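PDB 6GRD: nuclease-like protein from Chaetomium thermophilum, which probably cuts branched DNA such as 5'-flaps and Holliday junctions, as a metal-dependent structure-selective endonuclease of the XPG/GEN1 type. Local coordinates for residues R15-K20 with P166-L171; H245-N250 with L262-N267; R381-P386 with P438-V443. All coordinates share one frame; numbering follows the deposited sequence.

Contact 1 (R15-K20 with P166-L171); sequences RISLCK and PTHVTL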
loop_
_atom_site.group_PDB
_atom_site.type_symbol
_atom_site.label_atom_id
_atom_site.label_comp_id
_atom_site.label_asym_id
_atom_site.label_seq_id
_atom_site.Cartn_x
_atom_site.Cartn_y
_atom_site.Cartn_z
ATOM N N ARG A 15 -6.203 9.846 7.869
ATOM C CA ARG A 15 -5.729 10.252 6.552
ATOM C C ARG A 15 -4.330 10.857 6.634
ATOM O O ARG A 15 -4.175 12.052 6.879
ATOM C CB ARG A 15 -6.698 11.251 5.917
ATOM C CG ARG A 15 -6.360 11.617 4.481
ATOM C CD ARG A 15 -6.865 10.563 3.510
ATOM N NE ARG A 15 -6.738 10.995 2.121
ATOM C CZ ARG A 15 -6.544 10.171 1.096
ATOM N NH1 ARG A 15 -6.451 8.863 1.303
ATOM N NH2 ARG A 15 -6.441 10.652 -0.134
ATOM N N ILE A 16 -3.312 10.060 6.397
ATOM C CA ILE A 16 -1.950 10.515 6.481
ATOM C C ILE A 16 -1.283 10.412 5.127
ATOM O O ILE A 16 -1.790 9.742 4.264
ATOM C CB ILE A 16 -1.236 9.627 7.469
ATOM C CG1 ILE A 16 0.030 10.264 7.949
ATOM C CG2 ILE A 16 -0.892 8.314 6.836
ATOM C CD1 ILE A 16 0.699 9.421 8.996
ATOM N N SER A 17 -0.155 11.076 4.938
ATOM C CA SER A 17 0.577 11.064 3.677
ATOM C C SER A 17 1.609 9.942 3.649
ATOM O O SER A 17 2.083 9.496 4.694
ATOM C CB SER A 17 1.260 12.412 3.441
ATOM O OG SER A 17 2.356 12.591 4.321
ATOM N N LEU A 18 1.979 9.507 2.468
ATOM C CA LEU A 18 2.932 8.448 2.373
ATOM C C LEU A 18 4.245 8.914 2.935
ATOM O O LEU A 18 4.856 8.243 3.716
ATOM C CB LEU A 18 3.073 8.013 0.928
ATOM C CG LEU A 18 2.908 6.529 0.681
ATOM C CD1 LEU A 18 2.401 5.842 1.919
ATOM C CD2 LEU A 18 1.957 6.299 -0.457
ATOM N N CYS A 19 4.670 10.087 2.538
ATOM C CA CYS A 19 5.931 10.631 3.015
ATOM C C CYS A 19 6.110 10.481 4.527
ATOM O O CYS A 19 7.165 10.026 4.995
ATOM C CB CYS A 19 6.040 12.100 2.592
ATOM S SG CYS A 19 7.603 12.901 2.990
ATOM N N LYS A 20 5.085 10.857 5.313
ATOM C CA LYS A 20 5.246 10.842 6.763
ATOM C C LYS A 20 5.393 9.416 7.275
ATOM O O LYS A 20 6.325 9.110 8.038
ATOM C CB LYS A 20 4.078 11.539 7.462
ATOM C CG LYS A 20 4.361 11.674 8.944
ATOM C CD LYS A 20 3.215 12.254 9.764
ATOM C CE LYS A 20 3.619 12.319 11.219
ATOM N NZ LYS A 20 5.083 12.686 11.299
ATOM N N PRO A 166 -0.966 12.584 -5.837
ATOM C CA PRO A 166 -1.412 11.625 -4.820
ATOM C C PRO A 166 -0.382 11.480 -3.702
ATOM O O PRO A 166 0.643 10.808 -3.868
ATOM C CB PRO A 166 -1.582 10.323 -5.619
ATOM C CG PRO A 166 -0.537 10.438 -6.739
ATOM C CD PRO A 166 -0.447 11.927 -7.052
ATOM N N THR A 167 -0.660 12.091 -2.551
ATOM C CA THR A 167 0.300 12.183 -1.468
ATOM C C THR A 167 -0.122 11.482 -0.180
ATOM O O THR A 167 0.733 11.284 0.700
ATOM C CB THR A 167 0.585 13.659 -1.151
ATOM O OG1 THR A 167 -0.644 14.315 -0.813
ATOM C CG2 THR A 167 1.206 14.365 -2.359
ATOM N N HIS A 168 -1.395 11.099 -0.035
ATOM C CA HIS A 168 -1.907 10.556 1.219
ATOM C C HIS A 168 -2.575 9.193 1.026
ATOM O O HIS A 168 -2.937 8.789 -0.083
ATOM C CB HIS A 168 -2.883 11.545 1.894
ATOM C CG HIS A 168 -2.222 12.836 2.287
ATOM N ND1 HIS A 168 -2.358 13.397 3.546
ATOM C CD2 HIS A 168 -1.399 13.659 1.601
ATOM C CE1 HIS A 168 -1.649 14.510 3.615
ATOM N NE2 HIS A 168 -1.055 14.686 2.447
ATOM N N VAL A 169 -2.663 8.460 2.134
ATOM C CA VAL A 169 -3.404 7.210 2.227
ATOM C C VAL A 169 -4.289 7.299 3.464
ATOM O O VAL A 169 -4.106 8.152 4.346
ATOM C CB VAL A 169 -2.494 5.957 2.309
ATOM C CG1 VAL A 169 -1.755 5.741 1.009
ATOM C CG2 VAL A 169 -1.498 6.067 3.478
ATOM N N THR A 170 -5.271 6.421 3.512
ATOM C CA THR A 170 -6.086 6.279 4.703
ATOM C C THR A 170 -5.568 5.069 5.460
ATOM O O THR A 170 -5.437 3.973 4.883
ATOM C CB THR A 170 -7.562 6.137 4.349
ATOM O OG1 THR A 170 -7.945 7.257 3.543
ATOM C CG2 THR A 170 -8.386 6.111 5.623
ATOM N N LEU A 171 -5.207 5.286 6.720
ATOM C CA LEU A 171 -4.565 4.257 7.529
ATOM C C LEU A 171 -5.581 3.686 8.502
ATOM O O LEU A 171 -6.294 4.436 9.174
ATOM C CB LEU A 171 -3.363 4.815 8.291
ATOM C CG LEU A 171 -2.473 3.852 9.098
ATOM C CD1 LEU A 171 -1.035 4.401 9.109
ATOM C CD2 LEU A 171 -2.956 3.584 10.538
#

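Contact 2 (H245-N250 with L262-N267); sequences HELRTN and LEIPEN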
loop_
_atom_site.group_PDB
_atom_site.type_symbol
_atom_site.label_atom_id
_atom_site.label_comp_id
_atom_site.label_asym_id
_atom_site.label_seq_id
_atom_site.Cartn_x
_atom_site.Cartn_y
_atom_site.Cartn_z
ATOM N N HIS A 245 -31.163 -18.196 19.632
ATOM C CA HIS A 245 -32.054 -17.945 20.759
ATOM C C HIS A 245 -31.976 -16.500 21.229
ATOM O O HIS A 245 -33.011 -15.883 21.514
ATOM C CB HIS A 245 -31.731 -18.885 21.918
ATOM C CG HIS A 245 -32.566 -18.642 23.136
ATOM N ND1 HIS A 245 -33.832 -19.166 23.286
ATOM C CD2 HIS A 245 -32.321 -17.921 24.256
ATOM C CE1 HIS A 245 -34.331 -18.782 24.447
ATOM N NE2 HIS A 245 -33.433 -18.025 25.054
ATOM N N GLU A 246 -30.759 -15.952 21.335
ATOM C CA GLU A 246 -30.625 -14.531 21.647
ATOM C C GLU A 246 -31.261 -13.666 20.560
ATOM O O GLU A 246 -31.683 -12.534 20.835
ATOM C CB GLU A 246 -29.152 -14.157 21.836
ATOM C CG GLU A 246 -28.417 -14.904 22.951
ATOM C CD GLU A 246 -28.736 -14.393 24.365
ATOM O OE1 GLU A 246 -29.687 -13.594 24.528
ATOM O OE2 GLU A 246 -28.030 -14.798 25.320
ATOM N N LEU A 247 -31.354 -14.184 19.330
ATOM C CA LEU A 247 -31.937 -13.411 18.238
ATOM C C LEU A 247 -33.450 -13.340 18.366
ATOM O O LEU A 247 -34.041 -12.259 18.274
ATOM C CB LEU A 247 -31.536 -14.012 16.894
ATOM C CG LEU A 247 -30.272 -13.387 16.297
ATOM C CD1 LEU A 247 -29.830 -14.100 15.018
ATOM C CD2 LEU A 247 -30.549 -11.924 16.025
ATOM N N ARG A 248 -34.099 -14.484 18.584
ATOM C CA ARG A 248 -35.549 -14.494 18.716
ATOM C C ARG A 248 -36.031 -13.971 20.068
ATOM O O ARG A 248 -37.234 -13.751 20.229
ATOM C CB ARG A 248 -36.098 -15.910 18.472
ATOM C CG ARG A 248 -36.519 -16.187 17.013
ATOM C CD ARG A 248 -35.316 -16.377 16.076
ATOM N NE ARG A 248 -35.625 -16.132 14.664
ATOM C CZ ARG A 248 -36.174 -17.025 13.841
ATOM N NH1 ARG A 248 -36.505 -18.232 14.287
ATOM N NH2 ARG A 248 -36.409 -16.705 12.572
ATOM N N THR A 249 -35.139 -13.741 21.026
ATOM C CA THR A 249 -35.557 -13.318 22.364
ATOM C C THR A 249 -34.832 -12.075 22.867
ATOM O O THR A 249 -35.449 -11.248 23.546
ATOM C CB THR A 249 -35.357 -14.485 23.367
ATOM O OG1 THR A 249 -36.377 -15.471 23.168
ATOM C CG2 THR A 249 -35.412 -13.997 24.803
ATOM N N ASN A 250 -33.544 -11.923 22.547
ATOM C CA ASN A 250 -32.715 -10.833 23.070
ATOM C C ASN A 250 -32.628 -10.936 24.597
ATOM O O ASN A 250 -32.751 -9.944 25.319
ATOM C CB ASN A 250 -33.258 -9.468 22.627
ATOM C CG ASN A 250 -32.274 -8.333 22.841
ATOM O OD1 ASN A 250 -31.055 -8.537 22.842
ATOM N ND2 ASN A 250 -32.803 -7.126 23.050
ATOM N N LEU A 262 -36.308 -13.048 11.426
ATOM C CA LEU A 262 -34.981 -13.139 10.823
ATOM C C LEU A 262 -34.581 -14.607 10.689
ATOM O O LEU A 262 -34.111 -15.226 11.649
ATOM C CB LEU A 262 -33.984 -12.335 11.668
ATOM C CG LEU A 262 -32.580 -11.934 11.215
ATOM C CD1 LEU A 262 -31.582 -13.090 11.240
ATOM C CD2 LEU A 262 -32.649 -11.316 9.821
ATOM N N GLU A 263 -34.800 -15.164 9.499
ATOM C CA GLU A 263 -34.575 -16.575 9.212
ATOM C C GLU A 263 -33.088 -16.842 9.065
ATOM O O GLU A 263 -32.396 -16.141 8.328
ATOM C CB GLU A 263 -35.274 -16.950 7.908
ATOM C CG GLU A 263 -36.789 -17.070 8.012
ATOM C CD GLU A 263 -37.299 -18.503 7.959
ATOM O OE1 GLU A 263 -37.679 -18.926 6.844
ATOM O OE2 GLU A 263 -37.327 -19.190 9.012
ATOM N N ILE A 264 -32.587 -17.861 9.749
ATOM C CA ILE A 264 -31.197 -18.296 9.623
ATOM C C ILE A 264 -31.159 -19.482 8.681
ATOM O O ILE A 264 -31.805 -20.512 8.968
ATOM C CB ILE A 264 -30.566 -18.645 10.982
ATOM C CG1 ILE A 264 -29.981 -17.400 11.659
ATOM C CG2 ILE A 264 -29.444 -19.626 10.801
ATOM C CD1 ILE A 264 -31.005 -16.421 12.143
ATOM N N PRO A 265 -30.458 -19.412 7.551
ATOM C CA PRO A 265 -30.420 -20.537 6.615
ATOM C C PRO A 265 -29.855 -21.800 7.251
ATOM O O PRO A 265 -29.067 -21.748 8.196
ATOM C CB PRO A 265 -29.512 -20.035 5.489
ATOM C CG PRO A 265 -29.623 -18.556 5.555
ATOM C CD PRO A 265 -29.782 -18.219 7.012
ATOM N N GLU A 266 -30.268 -22.948 6.704
ATOM C CA GLU A 266 -29.771 -24.229 7.197
ATOM C C GLU A 266 -28.259 -24.346 7.023
ATOM O O GLU A 266 -27.559 -24.813 7.930
ATOM C CB GLU A 266 -30.487 -25.376 6.482
ATOM C CG GLU A 266 -29.836 -26.735 6.683
ATOM C CD GLU A 266 -29.753 -27.132 8.145
ATOM O OE1 GLU A 266 -30.677 -26.790 8.919
ATOM O OE2 GLU A 266 -28.751 -27.776 8.524
ATOM N N ASN A 267 -27.739 -23.914 5.867
ATOM C CA ASN A 267 -26.302 -23.994 5.607
ATOM C C ASN A 267 -25.501 -23.185 6.622
ATOM O O ASN A 267 -24.387 -23.570 6.995
ATOM C CB ASN A 267 -25.990 -23.496 4.192
ATOM C CG ASN A 267 -26.844 -24.163 3.125
ATOM O OD1 ASN A 267 -28.022 -23.840 2.971
ATOM N ND2 ASN A 267 -26.245 -25.082 2.372
#

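Contact 3 (R381-P386 with P438-V443); sequences RVSFIP and PDLAWV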
loop_
_atom_site.group_PDB
_atom_site.type_symbol
_atom_site.label_atom_id
_atom_site.label_comp_id
_atom_site.label_asym_id
_atom_site.label_seq_id
_atom_site.Cartn_x
_atom_site.Cartn_y
_atom_site.Cartn_z
ATOM N N ARG A 381 15.745 21.782 -0.051
ATOM C CA ARG A 381 15.692 22.049 -1.478
ATOM C C ARG A 381 17.050 21.718 -2.069
ATOM O O ARG A 381 18.019 22.468 -1.888
ATOM C CB ARG A 381 15.291 23.496 -1.744
ATOM C CG ARG A 381 14.918 23.748 -3.194
ATOM C CD ARG A 381 13.432 23.461 -3.404
ATOM N NE ARG A 381 12.940 24.075 -4.632
ATOM C CZ ARG A 381 12.219 23.472 -5.571
ATOM N NH1 ARG A 381 11.911 22.184 -5.478
ATOM N NH2 ARG A 381 11.840 24.181 -6.631
ATOM N N VAL A 382 17.118 20.605 -2.778
ATOM C CA VAL A 382 18.379 20.118 -3.321
ATOM C C VAL A 382 18.495 20.479 -4.798
ATOM O O VAL A 382 17.523 20.382 -5.563
ATOM C CB VAL A 382 18.518 18.601 -3.105
ATOM C CG1 VAL A 382 18.627 18.314 -1.629
ATOM C CG2 VAL A 382 17.341 17.876 -3.693
ATOM N N SER A 383 19.695 20.896 -5.194
ATOM C CA SER A 383 20.040 21.165 -6.581
ATOM C C SER A 383 20.782 19.962 -7.158
ATOM O O SER A 383 21.628 19.362 -6.482
ATOM C CB SER A 383 20.907 22.420 -6.667
ATOM O OG SER A 383 21.420 22.607 -7.971
ATOM N N PHE A 384 20.468 19.600 -8.401
ATOM C CA PHE A 384 21.093 18.422 -8.995
ATOM C C PHE A 384 21.078 18.534 -10.515
ATOM O O PHE A 384 20.292 19.289 -11.098
ATOM C CB PHE A 384 20.402 17.125 -8.536
ATOM C CG PHE A 384 18.926 17.076 -8.850
ATOM C CD1 PHE A 384 18.005 17.736 -8.044
ATOM C CD2 PHE A 384 18.457 16.372 -9.957
ATOM C CE1 PHE A 384 16.640 17.701 -8.338
ATOM C CE2 PHE A 384 17.090 16.338 -10.261
ATOM C CZ PHE A 384 16.184 17.003 -9.451
ATOM N N ILE A 385 21.960 17.769 -11.162
ATOM C CA ILE A 385 22.035 17.737 -12.618
ATOM C C ILE A 385 21.256 16.505 -13.088
ATOM O O ILE A 385 21.740 15.372 -12.908
ATOM C CB ILE A 385 23.482 17.714 -13.138
ATOM C CG1 ILE A 385 24.109 19.108 -13.170
ATOM C CG2 ILE A 385 23.482 17.336 -14.610
ATOM C CD1 ILE A 385 24.025 19.899 -11.914
ATOM N N PRO A 386 20.055 16.673 -13.651
ATOM C CA PRO A 386 19.243 15.514 -14.054
ATOM C C PRO A 386 19.976 14.534 -14.954
ATOM O O PRO A 386 20.119 13.358 -14.601
ATOM C CB PRO A 386 18.060 16.168 -14.781
ATOM C CG PRO A 386 17.933 17.503 -14.129
ATOM C CD PRO A 386 19.320 17.942 -13.776
ATOM N N PRO A 438 21.059 22.763 -13.565
ATOM C CA PRO A 438 20.571 22.298 -12.266
ATOM C C PRO A 438 19.053 22.249 -12.242
ATOM O O PRO A 438 18.373 23.125 -12.783
ATOM C CB PRO A 438 21.109 23.356 -11.295
ATOM C CG PRO A 438 22.360 23.813 -11.945
ATOM C CD PRO A 438 22.061 23.832 -13.418
ATOM N N ASP A 439 18.524 21.212 -11.609
ATOM C CA ASP A 439 17.107 21.149 -11.278
ATOM C C ASP A 439 16.988 21.131 -9.759
ATOM O O ASP A 439 17.984 20.998 -9.042
ATOM C CB ASP A 439 16.423 19.925 -11.922
ATOM C CG ASP A 439 14.913 20.132 -12.137
ATOM O OD1 ASP A 439 14.407 21.249 -11.883
ATOM O OD2 ASP A 439 14.225 19.179 -12.578
ATOM N N LEU A 440 15.757 21.276 -9.272
ATOM C CA LEU A 440 15.476 21.466 -7.850
ATOM C C LEU A 440 14.301 20.604 -7.419
ATOM O O LEU A 440 13.194 20.742 -7.950
ATOM C CB LEU A 440 15.198 22.942 -7.524
ATOM C CG LEU A 440 16.169 23.937 -8.105
ATOM C CD1 LEU A 440 15.663 25.358 -7.897
ATOM C CD2 LEU A 440 17.503 23.712 -7.413
ATOM N N ALA A 441 14.545 19.741 -6.437
ATOM C CA ALA A 441 13.535 18.896 -5.817
ATOM C C ALA A 441 13.511 19.137 -4.313
ATOM O O ALA A 441 14.543 19.441 -3.702
ATOM C CB ALA A 441 13.839 17.403 -6.067
ATOM N N TRP A 442 12.392 18.836 -3.694
ATOM C CA TRP A 442 12.302 18.887 -2.262
ATOM C C TRP A 442 12.501 17.456 -1.833
ATOM O O TRP A 442 11.794 16.591 -2.270
ATOM C CB TRP A 442 10.923 19.305 -1.806
ATOM C CG TRP A 442 10.655 20.750 -1.840
ATOM C CD1 TRP A 442 9.828 21.384 -2.673
ATOM C CD2 TRP A 442 11.192 21.742 -0.982
ATOM N NE1 TRP A 442 9.818 22.708 -2.421
ATOM C CE2 TRP A 442 10.654 22.957 -1.378
ATOM C CE3 TRP A 442 12.084 21.721 0.077
ATOM C CZ2 TRP A 442 10.971 24.133 -0.760
ATOM C CZ3 TRP A 442 12.391 22.881 0.687
ATOM C CH2 TRP A 442 11.842 24.074 0.272
ATOM N N VAL A 443 13.469 17.194 -0.976
ATOM C CA VAL A 443 13.723 15.849 -0.497
ATOM C C VAL A 443 13.772 15.836 1.019
ATOM O O VAL A 443 14.377 16.696 1.588
ATOM C CB VAL A 443 15.061 15.362 -1.024
ATOM C CG1 VAL A 443 15.373 13.997 -0.485
ATOM C CG2 VAL A 443 15.051 15.324 -2.527
#

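Contact 1 (R15-K20 with P166-L171)
I16 and V169 form an antiparallel hydrogen-bonded pair: V169 N gives to I16 O (2.6 Å) and I16 N to V169 O (2.9 Å). One residue back, R15 CG lies opposite the main-chain N (chi1 -174°) and the chain then bends at chi2, bringing its guanidinium over the second strand. There R15 NH1 donates to T170 OG1 (3.1 Å), which lies 26° out of the guanidinium plane, while H168 CB covers one face. D155 O and S158 O take further bonds from this group, and R15 NE forms a salt bridge with E159 OE2. Replacing R15 by leucine would probably leave the E159 carboxylate without its mate and deprive T170 OG1 of this donor. As the first strand ends, L18 N donates to T167 O (2.8 Å), and S17 becomes the N-cap of the helix, its OG accepting weakly from K20 N. S17 CB sits over the centre of the H168 imidazole in a CH-pi contact, 3.4 Å from the ring centroid. On the face bearing I16 and V169, I16 CG2 packs on V169 CG2, and L18 CD2 on V169 CG1. T167 and H168 form a classic beta bulge opposite S157. Edge strand 14-17, from the XPG N-terminal region, thus closes the mixed sheet of the nuclease core against the I-region, T170 lying about 10 Å, side chain to side chain, from metal ligand D141.

Contact 2 (H245-N250 with L262-N267)
The C-terminal turn of helix 234-249 packs here against the loop that follows it, with L247 and R248 on the helix facing L262, E263 and I264 on the irregular chain that leads toward helix 273-278. This helix-loop packing is remote from the metal-binding residues, yet its nearest atom lies about 5 Å from the bound nucleic acid.

The apolar half of the contact rests on one branch of L247. Its CD1 methyl meets I264 CD1 at 3.9 Å, the two side chains meeting at a slant, and stands 4.3 Å from L262 CD1. I264 reaches this spot because its CG1 lies anti to the carbonyl carbon (chi1 -86°), and it also packs on K240 and L244 of the same helix. L262 continues the apolar cluster onto I205, while the carbonyl of P265, farther along the loop, accepts from K240 NZ.

The polar half is slighter. R248 CB points to the side, and the bend at chi2 (74°) brings the guanidinium back to the loop, where it comes obliquely beside the carbonyl of L262. R248 NE bonds weakly to H259 O, in the connecting loop, which may help to steady the group. E263 CB points away from the helix, and its carboxylate remains beyond salt-bridge range, with E263 OE2 4.4 Å from R248 NH2. Across the contact R248 NH2 gives a weak, bent hydrogen bond to L262 O, 2.9 Å long with an angle of 123° at the hydrogen.

Contact 3 (R381-P386 with P438-V443)
F384 and V382 pack tightly against D439, A441 and V443 on the inner face of two antiparallel strands. Four backbone bonds join the strands, from D439 N to F384 O (2.7 Å) and F384 N to D439 O, then V382 N to A441 O and A441 N to V382 O. A chi1 of 58° swings the F384 ring across the neighbouring strand, where its CE1 lies 3.6 Å from A441 CB, A441 N approaches the ring edge, and D439 CB makes a CH-pi contact over one face, toward its rim. V382 CG2 meets V443 CG2 at 3.6 Å, and P386 CG touches D439 CB from across.

The other face is more open. R381 lies between L440 CB, centred over one side of its guanidinium, and W442, on which it stacks with planes 24° apart and R381 CZ 4.4 Å from the centroid of the W442 five-membered ring, a cation-pi contact. R381 CD adds a CH-pi contact over the six-membered ring (3.6 Å). L440 CD2 rests on S383.

R369 makes a further cation-pi contact with W442. Strand 379-384 is central in the three-stranded sheet of the Gen1 C-terminal domain, between 364-369 and 439-444, while helices 318-340 and 445-451 cover the face bearing F384, V382 and V443.

Contacts 1 and 3 each join two antiparallel strands, but in separate sheets: contact 1 closes one edge of the nuclease sheet, and contact 3 lies in the small C-terminal sheet. Contact 1 is the buried one, and its arginine is held by main-chain carbonyls, a carboxylate and a threonine hydroxyl. In contact 3 the arginine R381 lies on the more open face and stacks on an indole instead. Contact 2 has no strand pairing: a loop leans on a helix end through a few methyls and one weak bond, at the periphery. Contacts 1 and 3 come within about 7 Å at their nearest atoms, whereas contacts 2 and 3 occupy opposite sides of the chain's centre, their own centres 65 Å apart.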